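Local structure of tyrosinase (Aspergillus oryzae, 6JU8) at residues F46-T51 with K193-L197; N99-P104 with S302-Y306; I385-V389 with I448-I452. The protein probably oxidises L-tyrosine and L-dopa to L-dopaquinone with molecular oxygen at a dinuclear copper centre, a step in melanin biosynthesis. The protein carries 1 engineered substitution. All blocks are in the same frame, centred on the assembly; numbering follows the deposited sequence. Where two conformers were deposited one is given.

Contact 1 of 3, residues F46-T51 with K193-L197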
loop_
_atom_site.group_PDB
_atom_site.type_symbol
_atom_site.label_atom_id
_atom_site.label_comp_id
_atom_site.label_asym_id
_atom_site.label_seq_id
_atom_site.Cartn_x
_atom_site.Cartn_y
_atom_site.Cartn_z
ATOM N N PHE A 46 11.192 17.540 11.358
ATOM C CA PHE A 46 10.623 17.512 10.016
ATOM C C PHE A 46 9.237 16.875 10.078
ATOM O O PHE A 46 8.262 17.405 9.538
ATOM C CB PHE A 46 11.563 16.791 9.058
ATOM C CG PHE A 46 11.261 16.811 7.586
ATOM C CD1 PHE A 46 10.258 17.576 7.016
ATOM C CD2 PHE A 46 12.022 15.992 6.728
ATOM C CE1 PHE A 46 9.996 17.569 5.640
ATOM C CE2 PHE A 46 11.787 16.006 5.363
ATOM C CZ PHE A 46 10.789 16.793 4.809
ATOM N N VAL A 47 9.121 15.745 10.778
ATOM C CA VAL A 47 7.810 15.088 10.901
ATOM C C VAL A 47 6.789 15.978 11.594
ATOM O O VAL A 47 5.646 16.127 11.142
ATOM C CB VAL A 47 7.964 13.755 11.681
ATOM C CG1 VAL A 47 6.614 13.187 12.058
ATOM C CG2 VAL A 47 8.769 12.763 10.855
ATOM N N GLU A 48 7.182 16.602 12.709
ATOM C CA GLU A 48 6.221 17.379 13.480
ATOM C C GLU A 48 5.850 18.656 12.733
ATOM O O GLU A 48 4.673 19.023 12.719
ATOM C CB GLU A 48 6.758 17.708 14.875
ATOM C CG GLU A 48 6.983 16.482 15.753
ATOM C CD GLU A 48 5.750 15.872 16.374
ATOM O OE1 GLU A 48 4.629 16.362 16.172
ATOM O OE2 GLU A 48 5.883 14.864 17.097
ATOM N N ALA A 49 6.833 19.292 12.108
ATOM C CA ALA A 49 6.523 20.512 11.346
ATOM C C ALA A 49 5.623 20.217 10.153
ATOM O O ALA A 49 4.661 20.945 9.867
ATOM C CB ALA A 49 7.789 21.193 10.867
ATOM N N LEU A 50 5.971 19.158 9.408
ATOM C CA LEU A 50 5.170 18.894 8.210
ATOM C C LEU A 50 3.758 18.472 8.587
ATOM O O LEU A 50 2.787 18.792 7.905
ATOM C CB LEU A 50 5.835 17.853 7.316
ATOM C CG LEU A 50 5.164 17.612 5.971
ATOM C CD1 LEU A 50 5.022 18.886 5.147
ATOM C CD2 LEU A 50 5.974 16.590 5.164
ATOM N N THR A 51 3.641 17.765 9.704
ATOM C CA THR A 51 2.313 17.407 10.193
ATOM C C THR A 51 1.470 18.646 10.483
ATOM O O THR A 51 0.315 18.738 10.043
ATOM C CB THR A 51 2.403 16.517 11.453
ATOM O OG1 THR A 51 3.050 15.302 11.058
ATOM C CG2 THR A 51 1.034 16.200 11.996
ATOM N N LYS A 193 4.205 7.818 15.045
ATOM C CA LYS A 193 3.168 8.704 14.537
ATOM C C LYS A 193 2.956 8.443 13.059
ATOM O O LYS A 193 3.870 8.007 12.362
ATOM C CB LYS A 193 3.513 10.181 14.772
ATOM C CG LYS A 193 3.607 10.538 16.256
ATOM C CD LYS A 193 3.670 12.063 16.399
ATOM C CE LYS A 193 3.640 12.441 17.875
ATOM N NZ LYS A 193 3.812 13.911 18.035
ATOM N N PRO A 194 1.787 8.785 12.529
ATOM C CA PRO A 194 1.625 8.727 11.065
ATOM C C PRO A 194 2.692 9.576 10.390
ATOM O O PRO A 194 2.944 10.714 10.784
ATOM C CB PRO A 194 0.232 9.327 10.852
ATOM C CG PRO A 194 -0.461 9.192 12.176
ATOM C CD PRO A 194 0.599 9.302 13.243
ATOM N N ASN A 195 3.273 9.013 9.330
ATOM C CA ASN A 195 4.374 9.668 8.638
ATOM C C ASN A 195 3.867 10.643 7.595
ATOM O O ASN A 195 3.247 10.207 6.617
ATOM C CB ASN A 195 5.200 8.556 7.978
ATOM C CG ASN A 195 6.364 9.107 7.188
ATOM O OD1 ASN A 195 6.649 10.325 7.205
ATOM N ND2 ASN A 195 7.003 8.226 6.443
ATOM N N PRO A 196 4.093 11.947 7.739
ATOM C CA PRO A 196 3.537 12.917 6.778
ATOM C C PRO A 196 4.223 12.880 5.409
ATOM O O PRO A 196 3.725 13.544 4.490
ATOM C CB PRO A 196 3.740 14.265 7.480
ATOM C CG PRO A 196 5.018 14.020 8.265
ATOM C CD PRO A 196 4.880 12.615 8.796
ATOM N N LEU A 197 5.313 12.105 5.279
ATOM C CA LEU A 197 5.937 11.948 3.969
ATOM C C LEU A 197 5.348 10.785 3.181
ATOM O O LEU A 197 5.635 10.628 1.980
ATOM C CB LEU A 197 7.446 11.755 4.112
ATOM C CG LEU A 197 8.205 12.981 4.625
ATOM C CD1 LEU A 197 9.605 12.542 4.999
ATOM C CD2 LEU A 197 8.188 14.086 3.582
HETATM O O HOH W 1 1.886 12.854 11.919
#

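Contact 2 of 3, residues N99-P104 with S302-Y306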
loop_
_atom_site.group_PDB
_atom_site.type_symbol
_atom_site.label_atom_id
_atom_site.label_comp_id
_atom_site.label_asym_id
_atom_site.label_seq_id
_atom_site.Cartn_x
_atom_site.Cartn_y
_atom_site.Cartn_z
ATOM N N ASN A 99 7.611 22.954 -19.783
ATOM C CA ASN A 99 7.876 23.139 -21.219
ATOM C C ASN A 99 8.291 24.578 -21.499
ATOM O O ASN A 99 7.925 25.157 -22.525
ATOM C CB ASN A 99 6.677 22.760 -22.093
ATOM C CG ASN A 99 7.069 22.544 -23.538
ATOM O OD1 ASN A 99 8.072 21.894 -23.843
ATOM N ND2 ASN A 99 6.299 23.107 -24.475
ATOM N N ASN A 100 9.080 25.162 -20.599
ATOM C CA ASN A 100 9.811 26.392 -20.910
ATOM C C ASN A 100 11.134 26.389 -20.171
ATOM O O ASN A 100 11.313 25.639 -19.204
ATOM C CB ASN A 100 8.979 27.621 -20.550
ATOM C CG ASN A 100 9.346 28.862 -21.335
ATOM O OD1 ASN A 100 10.246 28.844 -22.190
ATOM N ND2 ASN A 100 8.644 29.948 -21.041
ATOM N N TYR A 101 12.036 27.269 -20.585
ATOM C CA TYR A 101 13.409 27.285 -20.078
ATOM C C TYR A 101 13.527 27.741 -18.637
ATOM O O TYR A 101 14.568 27.567 -18.009
ATOM C CB TYR A 101 14.286 28.153 -20.998
ATOM C CG TYR A 101 14.071 27.746 -22.438
ATOM C CD1 TYR A 101 14.519 26.502 -22.873
ATOM C CD2 TYR A 101 13.407 28.577 -23.337
ATOM C CE1 TYR A 101 14.330 26.109 -24.188
ATOM C CE2 TYR A 101 13.216 28.185 -24.647
ATOM C CZ TYR A 101 13.668 26.951 -25.063
ATOM O OH TYR A 101 13.501 26.500 -26.351
ATOM N N THR A 102 12.468 28.340 -18.097
ATOM C CA THR A 102 12.391 28.673 -16.678
ATOM C C THR A 102 11.884 27.506 -15.842
ATOM O O THR A 102 11.699 27.664 -14.635
ATOM C CB THR A 102 11.494 29.923 -16.506
ATOM O OG1 THR A 102 10.310 29.687 -17.288
ATOM C CG2 THR A 102 12.163 31.205 -16.992
ATOM N N PHE A 103 11.679 26.334 -16.428
ATOM C CA PHE A 103 11.288 25.170 -15.613
ATOM C C PHE A 103 12.225 24.987 -14.438
ATOM O O PHE A 103 11.754 24.838 -13.295
ATOM C CB PHE A 103 11.214 23.931 -16.524
ATOM C CG PHE A 103 11.310 22.622 -15.780
ATOM C CD1 PHE A 103 10.189 22.121 -15.110
ATOM C CD2 PHE A 103 12.514 21.913 -15.720
ATOM C CE1 PHE A 103 10.248 20.948 -14.385
ATOM C CE2 PHE A 103 12.580 20.745 -14.966
ATOM C CZ PHE A 103 11.462 20.286 -14.281
ATOM N N PRO A 104 13.549 24.969 -14.570
ATOM C CA PRO A 104 14.372 24.726 -13.365
ATOM C C PRO A 104 14.317 25.866 -12.374
ATOM O O PRO A 104 14.428 25.631 -11.157
ATOM C CB PRO A 104 15.795 24.584 -13.939
ATOM C CG PRO A 104 15.573 24.198 -15.380
ATOM C CD PRO A 104 14.359 24.999 -15.811
ATOM N N SER A 302 17.670 22.553 -20.116
ATOM C CA SER A 302 16.644 22.908 -19.150
ATOM C C SER A 302 15.237 22.431 -19.481
ATOM O O SER A 302 14.419 22.330 -18.549
ATOM C CB SER A 302 16.563 24.454 -18.984
ATOM O OG SER A 302 16.223 25.069 -20.214
ATOM N N SER A 303 14.905 22.213 -20.754
ATOM C CA SER A 303 13.476 22.099 -21.079
ATOM C C SER A 303 13.208 21.237 -22.290
ATOM O O SER A 303 13.985 21.226 -23.260
ATOM C CB SER A 303 12.891 23.504 -21.328
ATOM O OG SER A 303 11.497 23.470 -21.580
ATOM N N THR A 304 12.013 20.632 -22.269
ATOM C CA THR A 304 11.448 19.991 -23.457
ATOM C C THR A 304 11.153 20.991 -24.559
ATOM O O THR A 304 10.946 20.593 -25.720
ATOM C CB THR A 304 10.154 19.225 -23.087
ATOM O OG1 THR A 304 9.292 20.091 -22.351
ATOM C CG2 THR A 304 10.489 18.036 -22.191
ATOM N N ARG A 305 11.135 22.302 -24.302
ATOM C CA ARG A 305 10.778 23.247 -25.361
ATOM C C ARG A 305 11.838 23.346 -26.445
ATOM O O ARG A 305 11.537 23.753 -27.577
ATOM C CB ARG A 305 10.503 24.640 -24.761
ATOM C CG ARG A 305 10.042 25.627 -25.832
ATOM C CD ARG A 305 9.715 26.992 -25.283
ATOM N NE ARG A 305 8.527 27.011 -24.440
ATOM C CZ ARG A 305 7.769 28.079 -24.241
ATOM N NH1 ARG A 305 6.715 27.965 -23.429
ATOM N NH2 ARG A 305 8.038 29.241 -24.845
ATOM N N TYR A 306 13.093 23.015 -26.101
ATOM C CA TYR A 306 14.169 23.338 -27.047
ATOM C C TYR A 306 13.979 22.612 -28.363
ATOM O O TYR A 306 14.119 23.214 -29.416
ATOM C CB TYR A 306 15.538 22.993 -26.459
ATOM C CG TYR A 306 16.688 23.642 -27.196
ATOM C CD1 TYR A 306 17.133 24.907 -26.837
ATOM C CD2 TYR A 306 17.333 22.990 -28.249
ATOM C CE1 TYR A 306 18.185 25.515 -27.488
ATOM C CE2 TYR A 306 18.399 23.589 -28.903
ATOM C CZ TYR A 306 18.809 24.847 -28.524
ATOM O OH TYR A 306 19.862 25.480 -29.146
#

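Contact 3 of 3, residues I385-V389 with I448-I452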
loop_
_atom_site.group_PDB
_atom_site.type_symbol
_atom_site.label_atom_id
_atom_site.label_comp_id
_atom_site.label_asym_id
_atom_site.label_seq_id
_atom_site.Cartn_x
_atom_site.Cartn_y
_atom_site.Cartn_z
ATOM N N ILE A 385 24.439 20.971 -10.098
ATOM C CA ILE A 385 25.600 20.229 -10.639
ATOM C C ILE A 385 25.930 20.679 -12.051
ATOM O O ILE A 385 27.084 20.982 -12.402
ATOM C CB ILE A 385 25.342 18.708 -10.636
ATOM C CG1 ILE A 385 25.187 18.170 -9.210
ATOM C CG2 ILE A 385 26.452 17.982 -11.398
ATOM C CD1 ILE A 385 24.611 16.770 -9.135
ATOM N N TRP A 386 24.885 20.716 -12.897
ATOM C CA TRP A 386 25.126 21.042 -14.306
ATOM C C TRP A 386 25.636 22.468 -14.406
ATOM O O TRP A 386 26.554 22.737 -15.195
ATOM C CB TRP A 386 23.836 20.829 -15.115
ATOM C CG TRP A 386 24.049 20.980 -16.586
ATOM C CD1 TRP A 386 24.375 19.944 -17.431
ATOM C CD2 TRP A 386 23.989 22.162 -17.398
ATOM N NE1 TRP A 386 24.497 20.415 -18.708
ATOM C CE2 TRP A 386 24.268 21.778 -18.723
ATOM C CE3 TRP A 386 23.706 23.503 -17.132
ATOM C CZ2 TRP A 386 24.294 22.669 -19.804
ATOM C CZ3 TRP A 386 23.729 24.392 -18.209
ATOM C CH2 TRP A 386 24.014 23.992 -19.512
ATOM N N GLN A 387 25.087 23.394 -13.610
ATOM C CA GLN A 387 25.599 24.770 -13.638
ATOM C C GLN A 387 27.085 24.804 -13.269
ATOM O O GLN A 387 27.862 25.531 -13.876
ATOM C CB GLN A 387 24.839 25.660 -12.671
ATOM C CG GLN A 387 23.405 26.002 -13.061
ATOM C CD GLN A 387 22.819 26.882 -11.971
ATOM O OE1 GLN A 387 22.035 26.418 -11.134
ATOM N NE2 GLN A 387 23.221 28.147 -11.922
ATOM N N THR A 388 27.465 24.024 -12.275
ATOM C CA THR A 388 28.850 24.001 -11.798
ATOM C C THR A 388 29.821 23.607 -12.899
ATOM O O THR A 388 30.902 24.196 -12.995
ATOM C CB THR A 388 28.967 23.040 -10.604
ATOM O OG1 THR A 388 28.172 23.547 -9.503
ATOM C CG2 THR A 388 30.394 22.929 -10.111
ATOM N N VAL A 389 29.428 22.623 -13.727
ATOM C CA VAL A 389 30.358 22.173 -14.765
ATOM C C VAL A 389 30.056 22.783 -16.131
ATOM O O VAL A 389 30.733 22.441 -17.109
ATOM C CB VAL A 389 30.414 20.634 -14.813
ATOM C CG1 VAL A 389 30.858 20.109 -13.452
ATOM C CG2 VAL A 389 29.069 20.007 -15.157
ATOM N N ILE A 448 33.912 17.410 -8.180
ATOM C CA ILE A 448 32.566 17.111 -8.682
ATOM C C ILE A 448 32.549 16.105 -9.810
ATOM O O ILE A 448 31.644 15.246 -9.863
ATOM C CB ILE A 448 31.807 18.406 -9.021
ATOM C CG1 ILE A 448 30.318 18.123 -9.259
ATOM C CG2 ILE A 448 32.393 19.199 -10.171
ATOM C CD1 ILE A 448 29.471 19.360 -9.296
ATOM N N ARG A 449 33.491 16.170 -10.748
ATOM C CA ARG A 449 33.416 15.259 -11.900
ATOM C C ARG A 449 33.651 13.828 -11.463
ATOM O O ARG A 449 33.035 12.867 -11.919
ATOM C CB ARG A 449 34.369 15.737 -12.997
ATOM C CG ARG A 449 33.934 17.086 -13.572
ATOM C CD ARG A 449 34.587 17.295 -14.938
ATOM N NE ARG A 449 33.790 18.192 -15.758
ATOM C CZ ARG A 449 32.996 17.811 -16.756
ATOM N NH1 ARG A 449 32.876 16.530 -17.081
ATOM N NH2 ARG A 449 32.319 18.724 -17.430
ATOM N N LYS A 450 34.564 13.641 -10.504
ATOM C CA LYS A 450 34.807 12.334 -9.911
ATOM C C LYS A 450 33.575 11.820 -9.171
ATOM O O LYS A 450 33.193 10.650 -9.299
ATOM C CB LYS A 450 35.997 12.394 -8.955
ATOM N N GLU A 451 32.934 12.684 -8.373
ATOM C CA GLU A 451 31.750 12.265 -7.632
ATOM C C GLU A 451 30.623 11.876 -8.578
ATOM O O GLU A 451 29.920 10.901 -8.333
ATOM C CB GLU A 451 31.328 13.371 -6.665
ATOM C CG GLU A 451 30.203 12.932 -5.748
ATOM C CD GLU A 451 29.946 13.824 -4.544
ATOM O OE1 GLU A 451 30.810 14.673 -4.199
ATOM O OE2 GLU A 451 28.882 13.618 -3.908
ATOM N N ILE A 452 30.429 12.613 -9.672
ATOM C CA ILE A 452 29.387 12.218 -10.644
ATOM C C ILE A 452 29.648 10.818 -11.164
ATOM O O ILE A 452 28.717 9.985 -11.313
ATOM C CB ILE A 452 29.361 13.212 -11.824
ATOM C CG1 ILE A 452 28.890 14.603 -11.393
ATOM C CG2 ILE A 452 28.564 12.676 -13.004
ATOM C CD1 ILE A 452 29.179 15.707 -12.379
#

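Contact 1 of 3, residues F46-T51 with K193-L197
A helix packed against a two-stranded antiparallel hairpin is the setting here: F46-T51 belongs to helix 41-55, and K193-L197 takes strand 190-194 into an Asx turn, in which N195 OD1 accepts from L197 N at 2.9 Å. That turn carries P196 onto the helix. P196 CD lies 3.7 Å from V47 CG1 and P196 CB 3.9 Å from L50 CG, so the pyrrolidine ring fits between the two side chains. L197 CD2 extends the apolar patch, 3.7 Å from L50 CD2 and 3.9 Å from F46 CZ. At the other end E48 OE2 and K193 NZ form a very short salt bridge of 2.5 Å. T51 OG1 donates to V47 O within the helix (2.7 Å), while a water donates to both T51 OG1 (2.8 Å) and P194 O (2.6 Å), linking the segments. Since helix 103-129 touches E48, A49 and L50, helix 41-55 is a layer between hairpin 178-194 and the helical core characteristic of tyrosinases.

Contact 2 of 3, residues N99-P104 with S302-Y306
Two type I turns, N100-F103 and S303-Y306, face each other here with their chains running in opposite directions: the CA atoms of N99 and R305 are 5.1 Å apart, those of Y101 and S303 5.3 Å. The first follows N99, whose phi/psi of 59/39 is left-handed helical, and delivers the chain into helix 103-129; F103 N bonds to N100 O at 2.9 Å. The second is also an ST turn, with S303 OG accepting from R305 N at 3.0 Å.

No backbone-to-backbone hydrogen bond crosses the interface, so side chains make the polar links. R305 NE donates to N99 O (2.7 Å), with a weak second bond from R305 NH1 to N99 O (3.2 Å). T304 OG1 donates to N99 OD1 at 2.6 Å. E329 of helix 328-340 ties both segments together, taking bonds from the backbone N of N99 and T304 and pairing with S303 OG.

This is the entrance to a copper-binding helix of the type 3 dicopper fold: H98 and H107 bind copper, and the F103 ring meets that of H332, a ligand from helix 328-340.

N100 OD1 lies over one face of the R305 guanidinium, 3.3 Å from R305 CZ. Y101 lies along the second turn, its CD1 3.7 Å from S303 CB and its OH 3.3 Å from Y306 CA, while P104 CG meets S302 CB at 3.7 Å.

Contact 3 of 3, residues I385-V389 with I448-I452
Helix-to-helix packing through branched aliphatic side chains is the principle illustrated where the end of helix 371-389 meets the start of helix 448-456. The axes of the two short segments approach to 11.4 Å and cross at -138°, nearer antiparallel than parallel. That is a wide separation: even the closest CA pairs, I385 with I448 and V389 with R449, are 7.9 and 8.1 Å apart, and side chains fill the space between.

The apolar contacts come mainly from I385 and V389 on one helix and I448 and I452 on the other, each pair four residues apart and so on one face. I448 is central. Its CD1 lies 3.9 Å from I385 CG2 and also 3.8 Å from T388 CG2, and its CG2 lies 3.7 Å from V389 CG1. One turn further on, I452 CD1 reaches I385 CG2 at 3.7 Å, so I385 CG2 meets both I448 and I452. Helix 283-292 continues the apolar cluster, L291 touching I385, and F288 and T292 touching I452.

Polar groups stay at the margin. T388 turns its methyl to I448, while its OG1 is hydrogen-bonded to A384 O within its own helix. R449, an exposed residue deposited in two conformers, extends across the side of the contact in the one given here, where its NH2 lies 3.8 Å from V389 CB.

With no hydrogen bond or salt bridge between the segments, the contact relies on van der Waals fit and the exclusion of water from its aliphatic surfaces, chemistry that needs complementary shape rather than precisely directed bonds.

In the fold
Contacts 1 and 2 interleave along the chain, in the order 46-51, 99-104, 193-197, 302-306, and lie on opposite sides of the chain's centre, their centres 33 Å apart. Helix 103-129 spans that distance: it begins in contact 2 and later touches E48, A49 and L50 of contact 1. Contact 3 opens only after both have closed, its centre 21 Å from contact 2's and 33 Å from contact 1's. Helix 371-389 connects contacts 2 and 3: F103 touches H376, a copper ligand on this helix, whose far end packs on helix 448-456. Thus, in this piece of a longer protein, which holds tyrosinase's common central domain, the copper-bearing helices join the catalytic centre to two packing contacts away from it.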